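Local coordinates for protein NS1 (Human bocavirus, PDB 4KW3) that probably binds the viral replication origin and nicks one DNA strand to start rolling-circle replication, this chain being the N-terminal origin-recognition and nickase domain of the full-length initiator, at residues 80-85 and 116-121; 35-40 and 156-161; 140-145 and 167-172; 53-56 and 62-65. All blocks are in the same frame, centred on the assembly; numbering follows the deposited sequence.

Contact 1: residues 80-85 and 116-121; sequences KAVYMA and CHIIVG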
loop_
_atom_site.group_PDB
_atom_site.type_symbol
_atom_site.label_atom_id
_atom_site.label_comp_id
_atom_site.label_asym_id
_atom_site.label_seq_id
_atom_site.Cartn_x
_atom_site.Cartn_y
_atom_site.Cartn_z
ATOM N N LYS A 80 -5.573 -1.493 2.641
ATOM C CA LYS A 80 -6.310 -2.502 3.416
ATOM C C LYS A 80 -6.641 -3.736 2.569
ATOM O O LYS A 80 -6.604 -4.861 3.062
ATOM C CB LYS A 80 -7.603 -1.928 3.993
ATOM C CG LYS A 80 -7.405 -0.756 4.949
ATOM C CD LYS A 80 -8.733 -0.085 5.293
ATOM C CE LYS A 80 -8.532 1.242 5.988
ATOM N NZ LYS A 80 -9.853 1.858 6.343
ATOM N N ALA A 81 -6.988 -3.509 1.301
ATOM C CA ALA A 81 -7.316 -4.583 0.378
ATOM C C ALA A 81 -6.130 -5.542 0.241
ATOM O O ALA A 81 -6.275 -6.763 0.399
ATOM C CB ALA A 81 -7.709 -4.011 -0.981
ATOM N N VAL A 82 -4.961 -4.973 -0.048
ATOM C CA VAL A 82 -3.737 -5.744 -0.190
ATOM C C VAL A 82 -3.397 -6.512 1.095
ATOM O O VAL A 82 -3.038 -7.697 1.038
ATOM C CB VAL A 82 -2.555 -4.834 -0.624
ATOM C CG1 VAL A 82 -1.250 -5.586 -0.570
ATOM C CG2 VAL A 82 -2.783 -4.301 -2.033
ATOM N N TYR A 83 -3.546 -5.853 2.245
ATOM C CA TYR A 83 -3.344 -6.502 3.540
ATOM C C TYR A 83 -4.283 -7.718 3.724
ATOM O O TYR A 83 -3.839 -8.818 4.081
ATOM C CB TYR A 83 -3.511 -5.512 4.707
ATOM C CG TYR A 83 -3.318 -6.173 6.054
ATOM C CD1 TYR A 83 -4.375 -6.786 6.709
ATOM C CD2 TYR A 83 -2.066 -6.220 6.650
ATOM C CE1 TYR A 83 -4.185 -7.432 7.916
ATOM C CE2 TYR A 83 -1.872 -6.856 7.854
ATOM C CZ TYR A 83 -2.931 -7.453 8.481
ATOM O OH TYR A 83 -2.735 -8.083 9.684
ATOM N N MET A 84 -5.580 -7.512 3.526
ATOM C CA MET A 84 -6.507 -8.637 3.557
ATOM C C MET A 84 -6.091 -9.783 2.604
ATOM O O MET A 84 -6.111 -10.958 2.994
ATOM C CB MET A 84 -7.938 -8.177 3.269
ATOM C CG MET A 84 -8.556 -7.376 4.442
ATOM S SD MET A 84 -10.293 -6.927 4.185
ATOM C CE MET A 84 -10.176 -5.694 2.895
ATOM N N ALA A 85 -5.713 -9.435 1.374
ATOM C CA ALA A 85 -5.262 -10.422 0.406
ATOM C C ALA A 85 -4.028 -11.192 0.901
ATOM O O ALA A 85 -3.937 -12.409 0.698
ATOM C CB ALA A 85 -5.004 -9.779 -0.947
ATOM N N CYS A 116 1.731 -0.867 -4.067
ATOM C CA CYS A 116 1.868 -1.241 -2.677
ATOM C C CYS A 116 3.132 -2.070 -2.496
ATOM O O CYS A 116 3.437 -2.943 -3.319
ATOM C CB CYS A 116 0.685 -2.079 -2.244
ATOM S SG CYS A 116 -0.788 -1.143 -2.075
ATOM N N HIS A 117 3.849 -1.806 -1.411
ATOM C CA HIS A 117 4.914 -2.692 -0.965
ATOM C C HIS A 117 4.326 -3.554 0.128
ATOM O O HIS A 117 3.572 -3.050 0.990
ATOM C CB HIS A 117 6.088 -1.909 -0.408
ATOM C CG HIS A 117 6.837 -1.133 -1.437
ATOM N ND1 HIS A 117 7.994 -1.608 -2.029
ATOM C CD2 HIS A 117 6.590 0.079 -1.994
ATOM C CE1 HIS A 117 8.432 -0.714 -2.895
ATOM N NE2 HIS A 117 7.597 0.315 -2.895
ATOM N N ILE A 118 4.628 -4.851 0.059
ATOM C CA ILE A 118 4.198 -5.807 1.070
ATOM C C ILE A 118 5.417 -6.525 1.629
ATOM O O ILE A 118 6.158 -7.167 0.888
ATOM C CB ILE A 118 3.270 -6.883 0.463
ATOM C CG1 ILE A 118 2.101 -6.229 -0.266
ATOM C CG2 ILE A 118 2.787 -7.887 1.517
ATOM C CD1 ILE A 118 2.204 -6.304 -1.758
ATOM N N ILE A 119 5.627 -6.420 2.932
ATOM C CA ILE A 119 6.603 -7.278 3.589
ATOM C C ILE A 119 5.821 -8.334 4.358
ATOM O O ILE A 119 5.007 -8.017 5.226
ATOM C CB ILE A 119 7.534 -6.508 4.561
ATOM C CG1 ILE A 119 8.146 -5.285 3.884
ATOM C CG2 ILE A 119 8.642 -7.409 5.048
ATOM C CD1 ILE A 119 8.790 -4.354 4.848
ATOM N N VAL A 120 6.058 -9.591 4.025
ATOM C CA VAL A 120 5.357 -10.676 4.683
ATOM C C VAL A 120 6.308 -11.811 5.090
ATOM O O VAL A 120 7.222 -12.199 4.336
ATOM C CB VAL A 120 4.219 -11.195 3.796
ATOM C CG1 VAL A 120 4.724 -11.490 2.374
ATOM C CG2 VAL A 120 3.574 -12.402 4.425
ATOM N N GLY A 121 6.088 -12.340 6.290
ATOM C CA GLY A 121 6.946 -13.381 6.812
ATOM C C GLY A 121 6.213 -14.341 7.722
ATOM O O GLY A 121 5.311 -13.954 8.469
#
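Val82, on helix 74-94, packs against Cys116 and Ile118 on strand 114-122, and the whole contact between 80-85 and 116-121 turns on this one valine. It is the packing of a helix on one face of the central beta sheet of the nuclease domain. All of it is apolar; no hydrogen bond passes between the two segments.

The hydrocarbon part is the meeting of Val82 with Ile118. Methyl CG1 of Val82 lies 3.4 Å from CG1 of Ile118 and 3.7 Å from the CD1 methyl of the same isoleucine, so one methyl rests against the outer part of the longer chain. That methyl stands opposite the backbone N of Val82 (chi1 171°), which places the second methyl, CG2, beside the nitrogen and turned to Cys116.

The sulfur part belongs to this second branch. CG2 of Val82 is 3.7 Å from SG of Cys116 and 4.1 Å from its CB, an approach in which the thiol serves as an apolar surface. Beta-branched valine suits the place, since its two methyls fork toward two strand residues on the same face of the sheet. Between them comes His117, which belongs with Cys116 to the predicted RCR-2 motif and is a predicted ligand of a divalent metal. Because its CB points away, the helix covers the sheet face opposite the one that bears this histidine.

Strand 114-122 is held between strands 15-21 and 101-109 by antiparallel pairing. Val105 of strand 101-109 also touches Val82 and Ile118, while from helix 134-149 Ile141 touches Val82 and Phe137 touches Ile118.

Contact 2: residues 35-40 and 156-161; sequences HALLAH and RPFEPE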
loop_
_atom_site.group_PDB
_atom_site.type_symbol
_atom_site.label_atom_id
_atom_site.label_comp_id
_atom_site.label_asym_id
_atom_site.label_seq_id
_atom_site.Cartn_x
_atom_site.Cartn_y
_atom_site.Cartn_z
ATOM N N HIS A 35 -11.320 7.256 -6.807
ATOM C CA HIS A 35 -11.963 7.799 -5.606
ATOM C C HIS A 35 -13.313 7.122 -5.425
ATOM O O HIS A 35 -13.667 6.734 -4.311
ATOM C CB HIS A 35 -12.183 9.328 -5.677
ATOM C CG HIS A 35 -10.927 10.130 -5.824
ATOM N ND1 HIS A 35 -10.928 11.430 -6.273
ATOM C CD2 HIS A 35 -9.632 9.814 -5.593
ATOM C CE1 HIS A 35 -9.689 11.881 -6.318
ATOM N NE2 HIS A 35 -8.882 10.918 -5.914
ATOM N N ALA A 36 -14.048 6.968 -6.531
ATOM C CA ALA A 36 -15.393 6.423 -6.483
ATOM C C ALA A 36 -15.397 4.897 -6.315
ATOM O O ALA A 36 -16.132 4.357 -5.471
ATOM C CB ALA A 36 -16.163 6.832 -7.742
ATOM N N LEU A 37 -14.570 4.216 -7.109
ATOM C CA LEU A 37 -14.496 2.752 -7.079
ATOM C C LEU A 37 -13.957 2.204 -5.745
ATOM O O LEU A 37 -14.428 1.177 -5.257
ATOM C CB LEU A 37 -13.683 2.228 -8.266
ATOM C CG LEU A 37 -14.326 2.259 -9.660
ATOM C CD1 LEU A 37 -13.287 1.974 -10.753
ATOM C CD2 LEU A 37 -15.493 1.288 -9.769
ATOM N N LEU A 38 -12.964 2.879 -5.165
ATOM C CA LEU A 38 -12.323 2.384 -3.947
ATOM C C LEU A 38 -12.731 3.109 -2.664
ATOM O O LEU A 38 -12.673 2.530 -1.577
ATOM C CB LEU A 38 -10.795 2.447 -4.076
ATOM C CG LEU A 38 -10.218 1.735 -5.293
ATOM C CD1 LEU A 38 -8.708 1.827 -5.278
ATOM C CD2 LEU A 38 -10.690 0.283 -5.356
ATOM N N ALA A 39 -13.144 4.367 -2.782
ATOM C CA ALA A 39 -13.365 5.203 -1.602
ATOM C C ALA A 39 -14.648 6.002 -1.752
ATOM O O ALA A 39 -14.668 7.231 -1.566
ATOM C CB ALA A 39 -12.177 6.135 -1.388
ATOM N N HIS A 40 -15.718 5.307 -2.118
ATOM C CA HIS A 40 -16.973 5.987 -2.300
ATOM C C HIS A 40 -17.372 6.688 -0.999
ATOM O O HIS A 40 -17.311 6.090 0.082
ATOM C CB HIS A 40 -18.058 5.025 -2.751
ATOM C CG HIS A 40 -19.345 5.708 -3.063
ATOM N ND1 HIS A 40 -19.397 6.901 -3.754
ATOM C CD2 HIS A 40 -20.623 5.398 -2.743
ATOM C CE1 HIS A 40 -20.656 7.281 -3.871
ATOM N NE2 HIS A 40 -21.417 6.388 -3.263
ATOM N N ARG A 156 -24.997 3.560 -6.910
ATOM C CA ARG A 156 -25.338 3.839 -8.303
ATOM C C ARG A 156 -24.634 2.845 -9.225
ATOM O O ARG A 156 -23.677 2.196 -8.813
ATOM C CB ARG A 156 -24.958 5.273 -8.680
ATOM C CG ARG A 156 -23.545 5.654 -8.367
ATOM C CD ARG A 156 -23.130 6.891 -9.140
ATOM N NE ARG A 156 -21.758 7.289 -8.820
ATOM C CZ ARG A 156 -20.686 6.885 -9.498
ATOM N NH1 ARG A 156 -20.832 6.087 -10.550
ATOM N NH2 ARG A 156 -19.470 7.295 -9.143
ATOM N N PRO A 157 -25.127 2.691 -10.466
ATOM C CA PRO A 157 -24.358 1.859 -11.394
ATOM C C PRO A 157 -23.050 2.523 -11.776
ATOM O O PRO A 157 -22.869 3.707 -11.501
ATOM C CB PRO A 157 -25.285 1.742 -12.609
ATOM C CG PRO A 157 -26.245 2.864 -12.485
ATOM C CD PRO A 157 -26.451 3.032 -11.010
ATOM N N PHE A 158 -22.149 1.758 -12.390
ATOM C CA PHE A 158 -20.866 2.283 -12.842
ATOM C C PHE A 158 -21.081 3.263 -13.971
ATOM O O PHE A 158 -21.918 3.041 -14.835
ATOM C CB PHE A 158 -19.948 1.155 -13.355
ATOM C CG PHE A 158 -19.453 0.219 -12.274
ATOM C CD1 PHE A 158 -19.120 0.695 -11.014
ATOM C CD2 PHE A 158 -19.323 -1.142 -12.523
ATOM C CE1 PHE A 158 -18.678 -0.169 -10.028
ATOM C CE2 PHE A 158 -18.880 -2.010 -11.539
ATOM C CZ PHE A 158 -18.557 -1.525 -10.293
ATOM N N GLU A 159 -20.302 4.337 -13.968
ATOM C CA GLU A 159 -20.171 5.191 -15.133
ATOM C C GLU A 159 -19.292 4.419 -16.102
ATOM O O GLU A 159 -18.579 3.493 -15.685
ATOM C CB GLU A 159 -19.523 6.521 -14.747
ATOM C CG GLU A 159 -20.405 7.380 -13.868
ATOM C CD GLU A 159 -21.697 7.770 -14.564
ATOM O OE1 GLU A 159 -21.634 8.367 -15.662
ATOM O OE2 GLU A 159 -22.778 7.453 -14.016
ATOM N N PRO A 160 -19.337 4.781 -17.395
ATOM C CA PRO A 160 -18.616 3.985 -18.402
ATOM C C PRO A 160 -17.122 3.810 -18.129
ATOM O O PRO A 160 -16.644 2.679 -18.168
ATOM C CB PRO A 160 -18.832 4.784 -19.696
ATOM C CG PRO A 160 -20.113 5.471 -19.481
ATOM C CD PRO A 160 -20.187 5.813 -18.014
ATOM N N GLU A 161 -16.406 4.891 -17.845
ATOM C CA GLU A 161 -14.983 4.789 -17.527
ATOM C C GLU A 161 -14.711 3.947 -16.282
ATOM O O GLU A 161 -13.705 3.239 -16.219
ATOM C CB GLU A 161 -14.369 6.168 -17.380
ATOM C CG GLU A 161 -13.796 6.682 -18.664
ATOM C CD GLU A 161 -13.654 8.176 -18.662
ATOM O OE1 GLU A 161 -14.549 8.850 -18.108
ATOM O OE2 GLU A 161 -12.652 8.679 -19.205
#
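Arg156 begins the contact with 35-40 by bringing NH2 of its guanidinium up to CB of Ala36, 3.6 Å away. Its CG is wedged between the backbone N and the carbonyl carbon (chi1 52°), and from there the chain runs extended to NE, carrying the charged end across to helix 31-38. Alanine suits this spot because it is small enough to let the arginine come close to the helix. The charge is probably balanced by Glu162, which forms a salt bridge with NH1; the same nitrogen donates to O of Pro157 at 3.3 Å, a bent bond with an N-H...O angle of 138°. The ring nitrogen ND1 of His40 stands 5.4 Å from NH2 of Arg156, too far to bond.

Pro157 thus contributes its carbonyl, and Phe158 follows with the apolar half of the contact. CD2 of Leu37 reaches CE1 of the phenylalanine at 3.5 Å and CD1 at 3.9 Å, the two side chains crossing at about a right angle. A leucine branch against an aromatic ring buries hydrocarbon on both sides, and Phe166 adds a second ring to the cluster.

Glu159 occupies the N-cap position of helix 160-177, and Glu161, in its first turn, makes a salt bridge with Lys30. Away from the predicted metal and nuclease sites, this is plain helix-to-loop packing: the end of helix 31-38 rests on the loop that leads into helix 160-177 within the nuclease domain.

Contact 3: residues 140-145 and 167-172; sequences LILAEI and HTLKKA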
loop_
_atom_site.group_PDB
_atom_site.type_symbol
_atom_site.label_atom_id
_atom_site.label_comp_id
_atom_site.label_asym_id
_atom_site.label_seq_id
_atom_site.Cartn_x
_atom_site.Cartn_y
_atom_site.Cartn_z
ATOM N N LEU A 140 -5.361 -12.907 -5.646
ATOM C CA LEU A 140 -5.996 -12.640 -4.380
ATOM C C LEU A 140 -6.151 -11.126 -4.152
ATOM O O LEU A 140 -7.170 -10.671 -3.629
ATOM C CB LEU A 140 -5.180 -13.264 -3.258
ATOM C CG LEU A 140 -5.072 -14.788 -3.261
ATOM C CD1 LEU A 140 -4.161 -15.239 -2.118
ATOM C CD2 LEU A 140 -6.432 -15.406 -3.125
ATOM N N ILE A 141 -5.134 -10.351 -4.532
ATOM C CA ILE A 141 -5.185 -8.901 -4.356
ATOM C C ILE A 141 -6.283 -8.336 -5.217
ATOM O O ILE A 141 -7.076 -7.519 -4.753
ATOM C CB ILE A 141 -3.863 -8.204 -4.704
ATOM C CG1 ILE A 141 -2.848 -8.406 -3.577
ATOM C CG2 ILE A 141 -4.079 -6.711 -4.935
ATOM C CD1 ILE A 141 -1.422 -7.993 -3.940
ATOM N N LEU A 142 -6.320 -8.776 -6.474
ATOM C CA LEU A 142 -7.330 -8.316 -7.421
ATOM C C LEU A 142 -8.745 -8.673 -6.961
ATOM O O LEU A 142 -9.668 -7.870 -7.112
ATOM C CB LEU A 142 -7.056 -8.860 -8.826
ATOM C CG LEU A 142 -5.809 -8.290 -9.519
ATOM C CD1 LEU A 142 -5.440 -9.089 -10.787
ATOM C CD2 LEU A 142 -5.927 -6.784 -9.815
ATOM N N ALA A 143 -8.911 -9.866 -6.393
ATOM C CA ALA A 143 -10.219 -10.295 -5.893
ATOM C C ALA A 143 -10.756 -9.307 -4.847
ATOM O O ALA A 143 -11.937 -8.953 -4.883
ATOM C CB ALA A 143 -10.170 -11.705 -5.346
ATOM N N GLU A 144 -9.888 -8.867 -3.930
ATOM C CA GLU A 144 -10.262 -7.892 -2.903
ATOM C C GLU A 144 -10.641 -6.508 -3.454
ATOM O O GLU A 144 -11.639 -5.919 -3.033
ATOM C CB GLU A 144 -9.136 -7.716 -1.887
ATOM C CG GLU A 144 -8.961 -8.876 -0.973
ATOM C CD GLU A 144 -10.045 -8.966 0.088
ATOM O OE1 GLU A 144 -10.839 -8.005 0.230
ATOM O OE2 GLU A 144 -10.098 -10.012 0.775
ATOM N N ILE A 145 -9.833 -6.008 -4.384
ATOM C CA ILE A 145 -10.088 -4.745 -5.054
ATOM C C ILE A 145 -11.418 -4.783 -5.818
ATOM O O ILE A 145 -12.270 -3.917 -5.647
ATOM C CB ILE A 145 -8.958 -4.424 -6.050
ATOM C CG1 ILE A 145 -7.641 -4.184 -5.310
ATOM C CG2 ILE A 145 -9.329 -3.233 -6.909
ATOM C CD1 ILE A 145 -6.439 -4.007 -6.214
ATOM N N HIS A 167 -13.518 -3.912 -15.589
ATOM C CA HIS A 167 -13.338 -5.053 -16.476
ATOM C C HIS A 167 -11.859 -5.310 -16.737
ATOM O O HIS A 167 -11.447 -6.459 -16.932
ATOM C CB HIS A 167 -14.139 -4.882 -17.766
ATOM C CG HIS A 167 -15.621 -4.917 -17.550
ATOM N ND1 HIS A 167 -16.268 -6.011 -17.010
ATOM C CD2 HIS A 167 -16.581 -3.989 -17.776
ATOM C CE1 HIS A 167 -17.561 -5.757 -16.919
ATOM N NE2 HIS A 167 -17.778 -4.536 -17.377
ATOM N N THR A 168 -11.061 -4.244 -16.686
ATOM C CA THR A 168 -9.605 -4.365 -16.720
ATOM C C THR A 168 -9.085 -5.222 -15.543
ATOM O O THR A 168 -8.248 -6.106 -15.715
ATOM C CB THR A 168 -8.945 -2.985 -16.679
ATOM O OG1 THR A 168 -9.336 -2.224 -17.827
ATOM C CG2 THR A 168 -7.435 -3.115 -16.639
ATOM N N LEU A 169 -9.610 -4.959 -14.352
ATOM C CA LEU A 169 -9.295 -5.743 -13.171
ATOM C C LEU A 169 -9.708 -7.214 -13.311
ATOM O O LEU A 169 -8.957 -8.115 -12.937
ATOM C CB LEU A 169 -9.960 -5.121 -11.939
ATOM C CG LEU A 169 -9.476 -3.712 -11.573
ATOM C CD1 LEU A 169 -10.358 -3.117 -10.497
ATOM C CD2 LEU A 169 -8.035 -3.729 -11.118
ATOM N N LYS A 170 -10.914 -7.454 -13.820
ATOM C CA LYS A 170 -11.428 -8.813 -13.943
ATOM C C LYS A 170 -10.624 -9.624 -14.957
ATOM O O LYS A 170 -10.425 -10.822 -14.787
ATOM C CB LYS A 170 -12.926 -8.822 -14.301
ATOM C CG LYS A 170 -13.862 -8.370 -13.160
ATOM C CD LYS A 170 -15.328 -8.654 -13.464
ATOM C CE LYS A 170 -15.731 -10.101 -13.163
ATOM N NZ LYS A 170 -15.749 -10.360 -11.679
ATOM N N LYS A 171 -10.163 -8.964 -16.008
ATOM C CA LYS A 171 -9.360 -9.621 -17.024
ATOM C C LYS A 171 -8.003 -9.988 -16.430
ATOM O O LYS A 171 -7.510 -11.112 -16.604
ATOM C CB LYS A 171 -9.205 -8.707 -18.241
ATOM C CG LYS A 171 -8.294 -9.237 -19.312
ATOM C CD LYS A 171 -8.334 -8.334 -20.538
ATOM C CE LYS A 171 -7.222 -8.672 -21.524
ATOM N NZ LYS A 171 -5.910 -8.105 -21.096
ATOM N N ALA A 172 -7.416 -9.031 -15.718
ATOM C CA ALA A 172 -6.156 -9.248 -15.019
ATOM C C ALA A 172 -6.275 -10.413 -14.047
ATOM O O ALA A 172 -5.347 -11.219 -13.903
ATOM C CB ALA A 172 -5.739 -7.984 -14.268
#
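Leu142 and Leu169 bring together two near-antiparallel helices, 134-149 and 160-177, which form a helical hairpin in the nuclease domain. The axes of the short segments 140-145 and 167-172 come within 9.6 Å at an angle of 152°.

Leu142 uses its two branches separately. CD2 meets CD2 of Leu169 at 3.9 Å, the two leucines crossing obliquely, while CD1 reaches the turn of Ala172, lying 3.7 Å from its CB and 3.6 Å from its carbonyl carbon C. The small methyl of Ala172 suits a place where a leucine branch comes down onto the backbone itself.

One turn on, Ile145 takes the other branch of Leu169: its CG2 lies 3.7 Å from CD1 of the leucine, the two side chains crossing at about a right angle. With CG1 of Ile145 placed opposite the carbonyl carbon (chi1 -66°), CG2 falls opposite the backbone N and faces the leucine. Phe22 touches Ile145 and Leu169; Pro23 touches Leu142 and Leu169.

With four buried apolar residues and no hydrogen bond between the segments, association here rests on shape and the hydrophobic effect, with Lys170 and Lys171 pointing their CB atoms away from the partner helix.

Contact 4: residues 53-56 and 62-65; sequences APHP and RDDL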
loop_
_atom_site.group_PDB
_atom_site.type_symbol
_atom_site.label_atom_id
_atom_site.label_comp_id
_atom_site.label_asym_id
_atom_site.label_seq_id
_atom_site.Cartn_x
_atom_site.Cartn_y
_atom_site.Cartn_z
ATOM N N ALA A 53 -4.080 25.080 1.316
ATOM C CA ALA A 53 -2.753 25.663 1.485
ATOM C C ALA A 53 -1.836 24.655 2.163
ATOM O O ALA A 53 -2.267 23.941 3.069
ATOM C CB ALA A 53 -2.828 26.952 2.315
ATOM N N PRO A 54 -0.589 24.541 1.681
ATOM C CA PRO A 54 0.452 23.701 2.297
ATOM C C PRO A 54 0.844 24.224 3.665
ATOM O O PRO A 54 0.683 25.424 3.943
ATOM C CB PRO A 54 1.631 23.866 1.349
ATOM C CG PRO A 54 1.456 25.263 0.818
ATOM C CD PRO A 54 -0.029 25.425 0.644
ATOM N N HIS A 55 1.356 23.342 4.510
ATOM C CA HIS A 55 1.944 23.783 5.760
ATOM C C HIS A 55 3.138 24.664 5.398
ATOM O O HIS A 55 3.744 24.479 4.329
ATOM C CB HIS A 55 2.382 22.579 6.586
ATOM C CG HIS A 55 1.245 21.845 7.222
ATOM N ND1 HIS A 55 0.792 20.631 6.754
ATOM C CD2 HIS A 55 0.440 22.174 8.259
ATOM C CE1 HIS A 55 -0.222 20.226 7.495
ATOM N NE2 HIS A 55 -0.462 21.151 8.409
ATOM N N PRO A 56 3.490 25.621 6.275
ATOM C CA PRO A 56 2.947 25.859 7.616
ATOM C C PRO A 56 1.844 26.931 7.661
ATOM O O PRO A 56 1.523 27.420 8.736
ATOM C CB PRO A 56 4.167 26.380 8.373
ATOM C CG PRO A 56 4.994 27.126 7.274
ATOM C CD PRO A 56 4.463 26.668 5.916
ATOM N N ARG A 62 -8.464 22.455 5.579
ATOM C CA ARG A 62 -7.478 21.414 5.330
ATOM C C ARG A 62 -7.366 20.437 6.493
ATOM O O ARG A 62 -7.376 19.218 6.303
ATOM C CB ARG A 62 -6.104 22.040 5.065
ATOM C CG ARG A 62 -4.974 21.029 4.901
ATOM C CD ARG A 62 -3.640 21.688 5.094
ATOM N NE ARG A 62 -3.433 22.150 6.464
ATOM C CZ ARG A 62 -2.765 23.256 6.788
ATOM N NH1 ARG A 62 -2.274 24.046 5.849
ATOM N NH2 ARG A 62 -2.608 23.592 8.053
ATOM N N ASP A 63 -7.227 20.969 7.701
ATOM C CA ASP A 63 -6.990 20.101 8.855
ATOM C C ASP A 63 -8.151 19.135 9.117
ATOM O O ASP A 63 -7.918 17.970 9.414
ATOM C CB ASP A 63 -6.681 20.931 10.094
ATOM C CG ASP A 63 -5.429 21.769 9.937
ATOM O OD1 ASP A 63 -4.505 21.313 9.212
ATOM O OD2 ASP A 63 -5.401 22.908 10.498
ATOM N N ASP A 64 -9.391 19.621 9.016
ATOM C CA ASP A 64 -10.578 18.783 9.222
ATOM C C ASP A 64 -10.766 17.760 8.119
ATOM O O ASP A 64 -11.009 16.570 8.380
ATOM C CB ASP A 64 -11.835 19.649 9.311
ATOM C CG ASP A 64 -11.909 20.417 10.601
ATOM O OD1 ASP A 64 -10.962 20.293 11.418
ATOM O OD2 ASP A 64 -12.891 21.171 10.783
ATOM N N LEU A 65 -10.645 18.247 6.893
ATOM C CA LEU A 65 -10.731 17.435 5.689
ATOM C C LEU A 65 -9.824 16.201 5.847
ATOM O O LEU A 65 -10.277 15.060 5.702
ATOM C CB LEU A 65 -10.324 18.302 4.504
ATOM C CG LEU A 65 -10.886 18.099 3.107
ATOM C CD1 LEU A 65 -12.384 17.859 3.171
ATOM C CD2 LEU A 65 -10.600 19.372 2.299
#
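Ala53 offers its carbonyl O to NH1 of Arg62 at 2.8 Å, tying the loop between helices 43-49 and 60-69 to the first turn of the second helix. This is a surface loop-to-helix contact in the nuclease domain, away from its predicted active site. The bond is fairly straight, 159° at the hydrogen; the oxygen lies in the guanidinium plane, although the donor sits 44° out of the carbonyl plane. Asp57 O takes a further bond from NH1, so two loop carbonyls share this nitrogen.

Pro54 points its CB away from the helix and packs on Asp226 and Val227 of helix 225-228. His55 then comes back over the arginine: its ring lies across one face of the guanidinium, the planes 38° apart, with NE2 of His55 3.5 Å from CZ of Arg62. NE2 is also close to NH2 of Arg62, but the angle is too poor for a hydrogen bond. The imidazole, tilted and offset, covers part of that face while the guanidinium rim stays available for bonding.

Pro56 follows through a cis peptide bond. On the helix side, Asp63 forms a side-on salt bridge in which NE and NH2 of Arg62 both reach OD1, at 3.1 and 3.2 Å.

Along the chain contact 4 closes first, then contact 1, then contact 3, while contact 2 begins before all of them and ends between the two segments of contact 3. Contacts 2 and 3 share helix 160-177 and touch where Leu38 meets Ile145; contacts 1 and 3 touch where Ala85 packs on Ile141, their centres about 15 Å apart. Layers thus stack outward from the sheet: strand 114-122, helices 74-94 and 134-149, then helix 160-177. Contact 4 stands apart at the surface, its centre about 34 Å from that of contact 3. Contact 1 alone includes residues of the predicted RCR-2 motif; contacts 2 and 3 join the helices packed outside it.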